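PDB 3JW4: transcriptional regulator, MarR/EmrR family from Clostridium acetobutylicum, which probably binds DNA as a dimeric transcription factor of the MarR family, using a winged helix-turn-helix domain to regulate gene expression. Local coordinates for residues R33-L39 with F114-E120; Q42-I47 with M77-L81. All coordinates share one frame; numbering follows the deposited sequence.

Contact 1. Residues R33-L39 with F114-E120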
# COMPACT_ATOMS: atom_id res chain seq x y z
N ARG B 33 -13.30 -4.31 9.20
CA ARG B 33 -14.51 -3.62 9.69
C ARG B 33 -15.48 -3.19 8.55
O ARG B 33 -16.69 -3.02 8.75
CB ARG B 33 -14.11 -2.42 10.54
CG ARG B 33 -14.69 -2.48 11.95
CD ARG B 33 -14.15 -1.37 12.85
NE ARG B 33 -15.22 -0.50 13.34
CZ ARG B 33 -15.04 0.57 14.11
NH1 ARG B 33 -16.08 1.29 14.49
NH2 ARG B 33 -13.81 0.91 14.52
N LEU B 34 -14.92 -3.02 7.36
CA LEU B 34 -15.70 -2.67 6.20
C LEU B 34 -16.28 -3.91 5.53
O LEU B 34 -17.43 -3.90 5.07
CB LEU B 34 -14.82 -1.93 5.20
CG LEU B 34 -14.33 -0.57 5.67
CD1 LEU B 34 -13.15 -0.14 4.78
CD2 LEU B 34 -15.46 0.44 5.66
N ALA B 35 -15.45 -4.96 5.45
CA ALA B 35 -15.79 -6.23 4.78
C ALA B 35 -17.04 -6.86 5.37
O ALA B 35 -17.82 -7.49 4.65
CB ALA B 35 -14.61 -7.24 4.88
N GLU B 36 -17.23 -6.68 6.67
CA GLU B 36 -18.44 -7.15 7.34
C GLU B 36 -19.68 -6.48 6.73
O GLU B 36 -20.75 -7.09 6.67
CB GLU B 36 -18.37 -6.94 8.87
CG GLU B 36 -18.22 -8.23 9.67
CD GLU B 36 -16.83 -8.87 9.58
OE1 GLU B 36 -15.84 -8.19 9.96
OE2 GLU B 36 -16.74 -10.04 9.15
N LEU B 37 -19.52 -5.27 6.24
CA LEU B 37 -20.62 -4.52 5.61
C LEU B 37 -20.66 -4.66 4.09
O LEU B 37 -21.27 -3.85 3.42
CB LEU B 37 -20.52 -3.03 5.95
CG LEU B 37 -20.23 -2.71 7.41
CD1 LEU B 37 -20.16 -1.15 7.54
CD2 LEU B 37 -21.28 -3.34 8.31
N GLY B 38 -19.97 -5.67 3.56
CA GLY B 38 -19.88 -5.88 2.12
C GLY B 38 -19.36 -4.68 1.36
O GLY B 38 -19.66 -4.51 0.16
N LEU B 39 -18.58 -3.84 2.07
CA LEU B 39 -17.96 -2.65 1.51
C LEU B 39 -16.45 -2.82 1.46
O LEU B 39 -15.89 -3.81 2.00
CB LEU B 39 -18.26 -1.44 2.36
CG LEU B 39 -19.70 -0.93 2.43
CD1 LEU B 39 -19.92 -0.19 3.77
CD2 LEU B 39 -20.02 -0.02 1.23
N PHE B 114 -18.71 4.90 6.91
CA PHE B 114 -17.34 4.81 6.39
C PHE B 114 -16.43 5.72 7.21
O PHE B 114 -15.48 5.27 7.81
CB PHE B 114 -17.21 5.24 4.91
CG PHE B 114 -17.37 4.12 3.90
CD1 PHE B 114 -16.42 3.11 3.78
CD2 PHE B 114 -18.46 4.13 3.00
CE1 PHE B 114 -16.57 2.10 2.83
CE2 PHE B 114 -18.63 3.11 2.03
CZ PHE B 114 -17.68 2.09 1.95
N ASN B 115 -16.75 7.01 7.21
CA ASN B 115 -15.95 8.01 7.91
C ASN B 115 -15.69 7.66 9.36
O ASN B 115 -14.56 7.82 9.82
CB ASN B 115 -16.56 9.40 7.80
CG ASN B 115 -16.42 9.99 6.40
OD1 ASN B 115 -15.83 9.35 5.52
ND2 ASN B 115 -16.97 11.17 6.18
N ASN B 116 -16.69 7.17 10.07
CA ASN B 116 -16.47 6.80 11.47
C ASN B 116 -15.45 5.66 11.62
O ASN B 116 -14.65 5.69 12.54
CB ASN B 116 -17.77 6.44 12.18
CG ASN B 116 -18.74 7.61 12.21
OD1 ASN B 116 -18.32 8.76 12.27
ND2 ASN B 116 -20.02 7.32 12.10
N ILE B 117 -15.48 4.69 10.72
CA ILE B 117 -14.51 3.61 10.77
C ILE B 117 -13.10 4.18 10.58
O ILE B 117 -12.21 3.91 11.38
CB ILE B 117 -14.85 2.52 9.75
CG1 ILE B 117 -16.16 1.82 10.16
CG2 ILE B 117 -13.73 1.50 9.69
CD1 ILE B 117 -16.56 0.69 9.23
N PHE B 118 -12.94 5.03 9.57
CA PHE B 118 -11.63 5.65 9.30
C PHE B 118 -11.16 6.53 10.46
O PHE B 118 -9.96 6.59 10.75
CB PHE B 118 -11.66 6.48 8.01
CG PHE B 118 -11.96 5.68 6.74
CD1 PHE B 118 -11.42 4.42 6.54
CD2 PHE B 118 -12.74 6.24 5.72
CE1 PHE B 118 -11.68 3.72 5.35
CE2 PHE B 118 -13.02 5.54 4.53
CZ PHE B 118 -12.48 4.28 4.34
N LEU B 119 -12.09 7.20 11.12
CA LEU B 119 -11.74 8.04 12.25
C LEU B 119 -11.29 7.22 13.50
O LEU B 119 -10.37 7.66 14.22
CB LEU B 119 -12.91 8.93 12.62
CG LEU B 119 -12.50 10.20 13.36
CD1 LEU B 119 -11.94 11.25 12.36
CD2 LEU B 119 -13.69 10.75 14.15
N GLU B 120 -11.91 6.06 13.74
CA GLU B 120 -11.47 5.21 14.85
C GLU B 120 -10.07 4.64 14.56
O GLU B 120 -9.26 4.53 15.45
CB GLU B 120 -12.45 4.09 15.17
CG GLU B 120 -13.93 4.55 15.39
CD GLU B 120 -14.71 3.70 16.41
OE1 GLU B 120 -14.29 2.54 16.69
OE2 GLU B 120 -15.75 4.21 16.94

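Contact 2. Residues Q42-I47 with M77-L81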
# COMPACT_ATOMS: atom_id res chain seq x y z
N GLN B 42 -12.04 1.53 -1.07
CA GLN B 42 -12.06 2.26 -2.33
C GLN B 42 -13.49 2.80 -2.64
O GLN B 42 -13.64 3.96 -3.02
CB GLN B 42 -11.48 1.41 -3.46
CG GLN B 42 -11.85 1.86 -4.87
CD GLN B 42 -10.76 1.56 -5.93
OE1 GLN B 42 -10.12 0.48 -5.93
NE2 GLN B 42 -10.55 2.54 -6.83
N GLN B 43 -14.50 1.97 -2.43
CA GLN B 43 -15.89 2.42 -2.54
C GLN B 43 -16.19 3.55 -1.59
O GLN B 43 -16.85 4.49 -1.97
CB GLN B 43 -16.88 1.33 -2.19
CG GLN B 43 -16.91 0.20 -3.13
CD GLN B 43 -17.66 -0.97 -2.52
OE1 GLN B 43 -17.68 -1.14 -1.30
NE2 GLN B 43 -18.30 -1.74 -3.36
N GLY B 44 -15.72 3.43 -0.36
CA GLY B 44 -15.90 4.46 0.66
C GLY B 44 -15.28 5.78 0.30
O GLY B 44 -15.92 6.82 0.40
N ARG B 45 -14.01 5.74 -0.12
CA ARG B 45 -13.33 6.90 -0.67
C ARG B 45 -14.06 7.54 -1.86
O ARG B 45 -14.17 8.77 -1.95
CB ARG B 45 -11.91 6.48 -1.12
CG ARG B 45 -10.81 6.85 -0.20
CD ARG B 45 -10.82 6.17 1.17
NE ARG B 45 -10.59 7.20 2.20
CZ ARG B 45 -9.89 7.07 3.32
NH1 ARG B 45 -9.80 8.11 4.14
NH2 ARG B 45 -9.27 5.93 3.64
N MSE B 46 -14.53 6.71 -2.77
CA MSE B 46 -15.26 7.19 -3.94
C MSE B 46 -16.56 7.89 -3.52
O MSE B 46 -16.81 9.02 -3.94
CB MSE B 46 -15.58 6.05 -4.92
CG MSE B 46 -16.52 6.46 -6.04
SE MSE B 46 -16.34 5.36 -7.61
CE MSE B 46 -14.49 5.71 -7.92
N ILE B 47 -17.37 7.23 -2.71
CA ILE B 47 -18.62 7.85 -2.25
C ILE B 47 -18.35 9.16 -1.49
O ILE B 47 -19.05 10.13 -1.69
CB ILE B 47 -19.43 6.97 -1.31
CG1 ILE B 47 -19.83 5.69 -1.94
CG2 ILE B 47 -20.82 7.64 -1.04
CD1 ILE B 47 -20.62 4.83 -0.97
N MSE B 77 -17.60 -0.10 -10.27
CA MSE B 77 -17.84 0.32 -8.90
C MSE B 77 -18.99 1.34 -8.85
O MSE B 77 -19.83 1.25 -7.99
CB MSE B 77 -16.56 0.87 -8.29
CG MSE B 77 -16.70 1.46 -6.89
SE MSE B 77 -15.00 2.26 -6.32
CE MSE B 77 -13.75 1.26 -7.44
N LEU B 78 -19.03 2.26 -9.82
CA LEU B 78 -20.14 3.21 -9.92
C LEU B 78 -21.46 2.54 -10.21
O LEU B 78 -22.49 2.90 -9.63
CB LEU B 78 -19.88 4.29 -11.00
CG LEU B 78 -18.82 5.33 -10.67
CD1 LEU B 78 -18.56 6.22 -11.88
CD2 LEU B 78 -19.23 6.23 -9.46
N GLN B 79 -21.46 1.59 -11.13
CA GLN B 79 -22.71 0.85 -11.42
C GLN B 79 -23.19 0.15 -10.14
O GLN B 79 -24.40 0.06 -9.90
CB GLN B 79 -22.54 -0.15 -12.55
CG GLN B 79 -22.63 0.45 -13.97
CD GLN B 79 -22.36 -0.55 -15.05
OE1 GLN B 79 -21.23 -0.62 -15.57
NE2 GLN B 79 -23.36 -1.40 -15.39
N GLY B 80 -22.25 -0.35 -9.36
CA GLY B 80 -22.59 -1.09 -8.12
C GLY B 80 -23.23 -0.16 -7.09
O GLY B 80 -24.31 -0.43 -6.60
N LEU B 81 -22.58 0.97 -6.83
CA LEU B 81 -23.13 2.01 -5.93
C LEU B 81 -24.50 2.49 -6.43
O LEU B 81 -25.43 2.65 -5.67
CB LEU B 81 -22.14 3.19 -5.83
CG LEU B 81 -20.78 2.90 -5.20
CD1 LEU B 81 -19.82 4.10 -5.31
CD2 LEU B 81 -20.96 2.45 -3.77
O HOH W 1 -19.50 -0.44 -6.00

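Contact 1. Residues R33-L39 with F114-E120
Arg33 and Glu120 carry the polar part of this contact, a salt bridge at its exposed border. Both terminal guanidinium nitrogens turn to the same carboxylate oxygen: Arg33 NH2 lies 2.8 Å from Glu120 OE1, and Arg33 NH1 adds a weak bond to it. The two flat groups stand 71° apart, and NH2 meets OE1 from above the carboxylate plane, so this is not the coplanar two-oxygen pairing. Ile117 CG1 covers one guanidinium face.

The apolar part centres on Ile117 and Leu34. With Ile117 CG1 beside the backbone N (chi1 -67°) and the chain extended beyond it, CD1 comes 3.7 Å from Leu34 CD2, while Ile117 CG2 packs 4.0 Å from Arg33 CB. Leu34 splits its branches: CD2 also sits 3.4 Å from Phe114 CD1, and CD1 reaches Phe118 CE1 at 4.2 Å. Leu39 comes to the far end of the Phe114 ring, with its CD1 in an off-centre CH-pi contact 4.2 Å from the ring centroid.

Leu39 is brought there by a Schellman motif with Gly38 as C-prime residue. Leu34 O accepts from both Leu37 N and Leu39 N.

The contact thus joins the end of helix 14-35 to the middle of helix 105-126. Helix 41-53 closes one flank, taking Leu34 on Ser41 and Phe114 on Ile47, and Phe118 also packs on Thr13 of the second subunit.

Contact 2. Residues Q42-I47 with M77-L81
Helices 42-47 and 77-81 cross at -76° with their axes 11.1 Å apart; the nearest CA atoms are those of Gln43 and Met77, 7.0 Å from each other. Side chains therefore fill the gap between them, and no direct hydrogen bond spans it.

Met77, a selenomethionine, has the largest buried area of the contact, 105 Å². With CG anti to the backbone N (chi1 175°) and the next torsion also extended, its chain runs straight out until it bends at SE. Its CE then lies across Gln42, 3.3 Å from Gln42 CG and also against the amide atoms CD and NE2, the two side chains crossing at about a right angle. Met46, a second selenomethionine, is deposited in two conformers; in one of them its SE approaches Met77 SE and Leu78 CD2, so these contacts are provisional.

Farther along, Leu81 completes the apolar row. Its CD2 packs 3.7 Å from Ile47 CD1, and its CD1 lies against Ile47 CG1. Ile47 continues onto Leu110, Val111 and Phe114 of helix 105-126, while Leu78 and Leu81 rest on Ile87 of strand 87-90.

One water makes the polar link. It accepts from Gln43 NE2 and donates to Met77 O at 2.6 Å, while Gln43 OE1 takes a hydrogen bond from Asn40 N; the amide is thus held at both ends.

Helix 74-83 is probably the DNA-recognition helix, as in other MarR proteins. The chemistry implies that it is seated on helix 41-53 by apolar packing of methionine (here selenomethionine), leucine and isoleucine side chains, with a single water-bridged polar tie at the Gln43 side.

Contact 1 mixes four buried residues with three exposed ones and has an exposed charged border, whereas contact 2 joins buried and partly exposed residues. Their polar chemistry differs accordingly: a direct salt bridge in contact 1, a water-mediated amide-to-carbonyl link in contact 2. Aromatic rings take part only in contact 1; selenomethionines only in contact 2. No helix is common to the two pairs, yet they touch: Phe114 CZ lies 3.2 Å from Gly44 CA, where the backbone of helix 41-53 carries no side chain. That helix, probably part of the winged-helix domain, thereby bridges the long helices 14-35 and 105-126, near the second subunit, and helix 74-83.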